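Local coordinates for protein phosphonopyruvate hydrolase (Variovorax sp., PDB 2HJP) that hydrolyses phosphonopyruvate to pyruvate and phosphate, cleaving its carbon–phosphorus bond with the help of a divalent metal cation, at residues M60-A71 and V95-G103. Residues are numbered along the deposited sequence; the frame is centred on the assembly and turned at random.
Sequences MSTHLEMMRAIA and VVPQYEAAG
Tyr99 pushes its ring as a knob among Met60, His63, Leu64 and Met67 of helix 60-71. A methyl suits the flat face of this knob: Leu64 CD1 stands over the ring centre in a CH-pi contact, 3.8 Å from the centroid of Tyr99, while Met67 CG lies at the ring edge, 3.6 Å from Tyr99 CE1. At the tip, Tyr99 OH and His63 ND1 share a fairly straight hydrogen bond of 2.6 Å. With CG anti to the backbone N (chi1 179°) and the ring turned to chi2 -92°, His63 brings its ND1 edge to the hydroxyl. A phenylalanine in place of Tyr99 would probably leave His63 ND1 without this partner.

These neighbouring helices of the TIM barrel follow strands 38-41 and 78-81 and run roughly parallel, 27° apart. Their backbones come nearest where Arg68 meets Ala102, whose small side chain lets Arg68 CA approach Ala102 O to 3.5 Å in a CA-H...O contact, and water 1 joins the two carbonyls. Gly103 ends its helix in a Schellman motif with positive phi; a side chain there would collide with Ala71 CB.

Ala102 CB also lies over one guanidinium face of Arg68, whose NH1 donates to waters 2 and 3, bound also by Gln98 O and Ala101 O. Glu65, on the same helix, holds that plane through a side-on salt bridge, OE1 accepting from Arg68 NE at 2.8 Å and OE2 from NH2. Farther out, His63 NE2 bonds to the carbonyl of substrate-binding Gly41; the nearest side-chain atoms of His63 and magnesium-binding Asp81 are about 4 Å apart.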
loop_
_atom_site.group_PDB
_atom_site.type_symbol
_atom_site.label_atom_id
_atom_site.label_comp_id
_atom_site.label_asym_id
_atom_site.label_seq_id
_atom_site.Cartn_x
_atom_site.Cartn_y
_atom_site.Cartn_z
ATOM N N MET A 60 3.328 2.928 -9.593
ATOM C CA MET A 60 1.985 2.966 -10.170
ATOM C C MET A 60 0.931 2.779 -9.054
ATOM O O MET A 60 -0.141 3.316 -9.120
ATOM C CB MET A 60 1.768 1.838 -11.169
ATOM C CG MET A 60 0.447 1.981 -11.762
ATOM S SD MET A 60 -0.431 0.511 -11.571
ATOM C CE MET A 60 -0.137 0.053 -13.179
ATOM N N SER A 61 1.261 1.936 -8.077
ATOM C CA SER A 61 0.364 1.697 -6.949
ATOM C C SER A 61 0.046 3.017 -6.153
ATOM O O SER A 61 -1.100 3.286 -5.714
ATOM C CB SER A 61 1.038 0.640 -6.076
ATOM O OG SER A 61 0.260 0.421 -4.950
ATOM N N THR A 62 1.041 3.872 -6.011
ATOM C CA THR A 62 0.819 5.091 -5.286
ATOM C C THR A 62 -0.227 5.913 -6.060
ATOM O O THR A 62 -1.167 6.448 -5.461
ATOM C CB THR A 62 2.116 5.872 -5.117
ATOM O OG1 THR A 62 2.979 5.133 -4.228
ATOM C CG2 THR A 62 1.859 7.251 -4.539
ATOM N N HIS A 63 -0.099 5.947 -7.376
ATOM C CA HIS A 63 -1.038 6.714 -8.142
ATOM C C HIS A 63 -2.464 6.084 -8.165
ATOM O O HIS A 63 -3.498 6.768 -7.888
ATOM C CB HIS A 63 -0.471 6.929 -9.560
ATOM C CG HIS A 63 -1.392 7.712 -10.460
ATOM N ND1 HIS A 63 -2.327 7.122 -11.280
ATOM C CD2 HIS A 63 -1.541 9.053 -10.618
ATOM C CE1 HIS A 63 -3.025 8.053 -11.907
ATOM N NE2 HIS A 63 -2.575 9.240 -11.523
ATOM N N LEU A 64 -2.517 4.774 -8.365
ATOM C CA LEU A 64 -3.799 4.059 -8.410
ATOM C C LEU A 64 -4.513 4.240 -7.085
ATOM O O LEU A 64 -5.712 4.547 -7.071
ATOM C CB LEU A 64 -3.555 2.549 -8.713
ATOM C CG LEU A 64 -4.827 1.694 -8.523
ATOM C CD1 LEU A 64 -5.883 2.139 -9.569
ATOM C CD2 LEU A 64 -4.495 0.186 -8.741
ATOM N N GLU A 65 -3.798 4.098 -5.954
ATOM C CA GLU A 65 -4.485 4.289 -4.654
ATOM C C GLU A 65 -4.947 5.751 -4.429
ATOM O O GLU A 65 -5.980 5.977 -3.831
ATOM C CB GLU A 65 -3.598 3.783 -3.499
ATOM C CG GLU A 65 -3.416 2.271 -3.622
ATOM C CD GLU A 65 -4.808 1.502 -3.800
ATOM O OE1 GLU A 65 -5.812 1.737 -3.076
ATOM O OE2 GLU A 65 -4.893 0.607 -4.631
ATOM N N MET A 66 -4.174 6.717 -4.917
ATOM C CA MET A 66 -4.578 8.104 -4.813
ATOM C C MET A 66 -5.845 8.280 -5.656
ATOM O O MET A 66 -6.685 9.077 -5.276
ATOM C CB MET A 66 -3.462 9.064 -5.341
ATOM C CG MET A 66 -3.871 10.573 -5.212
ATOM S SD MET A 66 -4.575 10.972 -3.571
ATOM C CE MET A 66 -2.989 11.005 -2.625
ATOM N N MET A 67 -5.970 7.605 -6.804
ATOM C CA MET A 67 -7.176 7.788 -7.626
ATOM C C MET A 67 -8.363 7.249 -6.861
ATOM O O MET A 67 -9.441 7.855 -6.860
ATOM C CB MET A 67 -7.090 7.103 -9.005
ATOM C CG MET A 67 -5.970 7.653 -9.934
ATOM S SD MET A 67 -6.029 9.472 -10.174
ATOM C CE MET A 67 -4.752 10.061 -9.089
ATOM N N ARG A 68 -8.191 6.088 -6.229
ATOM C CA ARG A 68 -9.273 5.500 -5.416
ATOM C C ARG A 68 -9.770 6.454 -4.330
ATOM O O ARG A 68 -10.985 6.657 -4.145
ATOM C CB ARG A 68 -8.807 4.215 -4.702
ATOM C CG ARG A 68 -9.966 3.259 -4.466
ATOM C CD ARG A 68 -9.528 2.076 -3.543
ATOM N NE ARG A 68 -8.390 1.406 -4.216
ATOM C CZ ARG A 68 -8.500 0.646 -5.307
ATOM N NH1 ARG A 68 -9.710 0.388 -5.889
ATOM N NH2 ARG A 68 -7.371 0.207 -5.889
ATOM N N ALA A 69 -8.815 7.002 -3.594
ATOM C CA ALA A 69 -9.121 7.916 -2.536
ATOM C C ALA A 69 -9.827 9.190 -3.092
ATOM O O ALA A 69 -10.772 9.665 -2.508
ATOM C CB ALA A 69 -7.763 8.288 -1.786
ATOM N N ILE A 70 -9.341 9.740 -4.203
ATOM C CA ILE A 70 -10.018 10.925 -4.768
ATOM C C ILE A 70 -11.456 10.584 -5.238
ATOM O O ILE A 70 -12.395 11.303 -4.968
ATOM C CB ILE A 70 -9.239 11.489 -5.987
ATOM C CG1 ILE A 70 -7.946 12.175 -5.495
ATOM C CG2 ILE A 70 -10.200 12.468 -6.834
ATOM C CD1 ILE A 70 -6.985 12.585 -6.603
ATOM N N ALA A 71 -11.628 9.468 -5.956
ATOM C CA ALA A 71 -12.941 9.138 -6.449
ATOM C C ALA A 71 -13.909 8.869 -5.282
ATOM O O ALA A 71 -15.081 9.111 -5.436
ATOM C CB ALA A 71 -12.864 7.922 -7.415
ATOM N N VAL A 95 -4.024 -3.184 -16.298
ATOM C CA VAL A 95 -4.062 -1.962 -15.560
ATOM C C VAL A 95 -5.395 -1.204 -15.650
ATOM O O VAL A 95 -5.874 -0.749 -14.664
ATOM C CB VAL A 95 -2.877 -1.057 -16.075
ATOM C CG1 VAL A 95 -3.214 0.344 -15.974
ATOM C CG2 VAL A 95 -1.670 -1.337 -15.240
ATOM N N VAL A 96 -5.994 -1.125 -16.831
ATOM C CA VAL A 96 -7.250 -0.368 -17.018
ATOM C C VAL A 96 -8.423 -0.762 -16.107
ATOM O O VAL A 96 -9.035 0.097 -15.454
ATOM C CB VAL A 96 -7.605 -0.341 -18.572
ATOM C CG1 VAL A 96 -9.066 0.126 -18.788
ATOM C CG2 VAL A 96 -6.594 0.676 -19.259
ATOM N N PRO A 97 -8.685 -2.057 -15.963
ATOM C CA PRO A 97 -9.780 -2.487 -15.099
ATOM C C PRO A 97 -9.488 -2.048 -13.629
ATOM O O PRO A 97 -10.410 -1.821 -12.876
ATOM C CB PRO A 97 -9.795 -4.037 -15.271
ATOM C CG PRO A 97 -9.130 -4.257 -16.607
ATOM C CD PRO A 97 -8.066 -3.169 -16.690
ATOM N N GLN A 98 -8.220 -1.942 -13.236
ATOM C CA GLN A 98 -7.939 -1.464 -11.869
ATOM C C GLN A 98 -8.294 0.001 -11.672
ATOM O O GLN A 98 -8.885 0.345 -10.657
ATOM C CB GLN A 98 -6.490 -1.680 -11.487
ATOM C CG GLN A 98 -6.188 -3.143 -11.312
ATOM C CD GLN A 98 -4.712 -3.359 -11.089
ATOM O OE1 GLN A 98 -3.938 -3.689 -12.029
ATOM N NE2 GLN A 98 -4.294 -3.149 -9.870
ATOM N N TYR A 99 -7.982 0.827 -12.661
ATOM C CA TYR A 99 -8.337 2.267 -12.606
ATOM C C TYR A 99 -9.875 2.426 -12.650
ATOM O O TYR A 99 -10.459 3.175 -11.867
ATOM C CB TYR A 99 -7.661 3.015 -13.730
ATOM C CG TYR A 99 -6.298 3.453 -13.324
ATOM C CD1 TYR A 99 -6.115 4.659 -12.632
ATOM C CD2 TYR A 99 -5.176 2.612 -13.532
ATOM C CE1 TYR A 99 -4.827 5.022 -12.125
ATOM C CE2 TYR A 99 -3.879 2.982 -13.035
ATOM C CZ TYR A 99 -3.710 4.187 -12.343
ATOM O OH TYR A 99 -2.403 4.583 -12.011
ATOM N N GLU A 100 -10.535 1.651 -13.516
ATOM C CA GLU A 100 -12.013 1.670 -13.568
ATOM C C GLU A 100 -12.602 1.249 -12.222
ATOM O O GLU A 100 -13.443 1.952 -11.634
ATOM C CB GLU A 100 -12.534 0.720 -14.658
ATOM C CG GLU A 100 -14.062 0.836 -14.843
ATOM C CD GLU A 100 -14.553 0.030 -16.049
ATOM O OE1 GLU A 100 -13.772 -0.777 -16.587
ATOM O OE2 GLU A 100 -15.719 0.182 -16.454
ATOM N N ALA A 101 -12.105 0.139 -11.683
ATOM C CA ALA A 101 -12.595 -0.319 -10.396
ATOM C C ALA A 101 -12.282 0.697 -9.294
ATOM O O ALA A 101 -13.071 0.776 -8.327
ATOM C CB ALA A 101 -12.000 -1.686 -10.042
ATOM N N ALA A 102 -11.183 1.460 -9.423
ATOM C CA ALA A 102 -10.835 2.503 -8.415
ATOM C C ALA A 102 -11.858 3.690 -8.457
ATOM O O ALA A 102 -11.929 4.516 -7.526
ATOM C CB ALA A 102 -9.380 3.034 -8.652
ATOM N N GLY A 103 -12.639 3.766 -9.548
ATOM C CA GLY A 103 -13.666 4.771 -9.668
ATOM C C GLY A 103 -13.319 5.890 -10.648
ATOM O O GLY A 103 -14.041 6.875 -10.690
HETATM O O HOH W 1 -12.975 5.096 -5.147
HETATM O O HOH W 2 -8.709 -1.162 -8.352
HETATM O O HOH W 3 -12.361 0.730 -5.172
#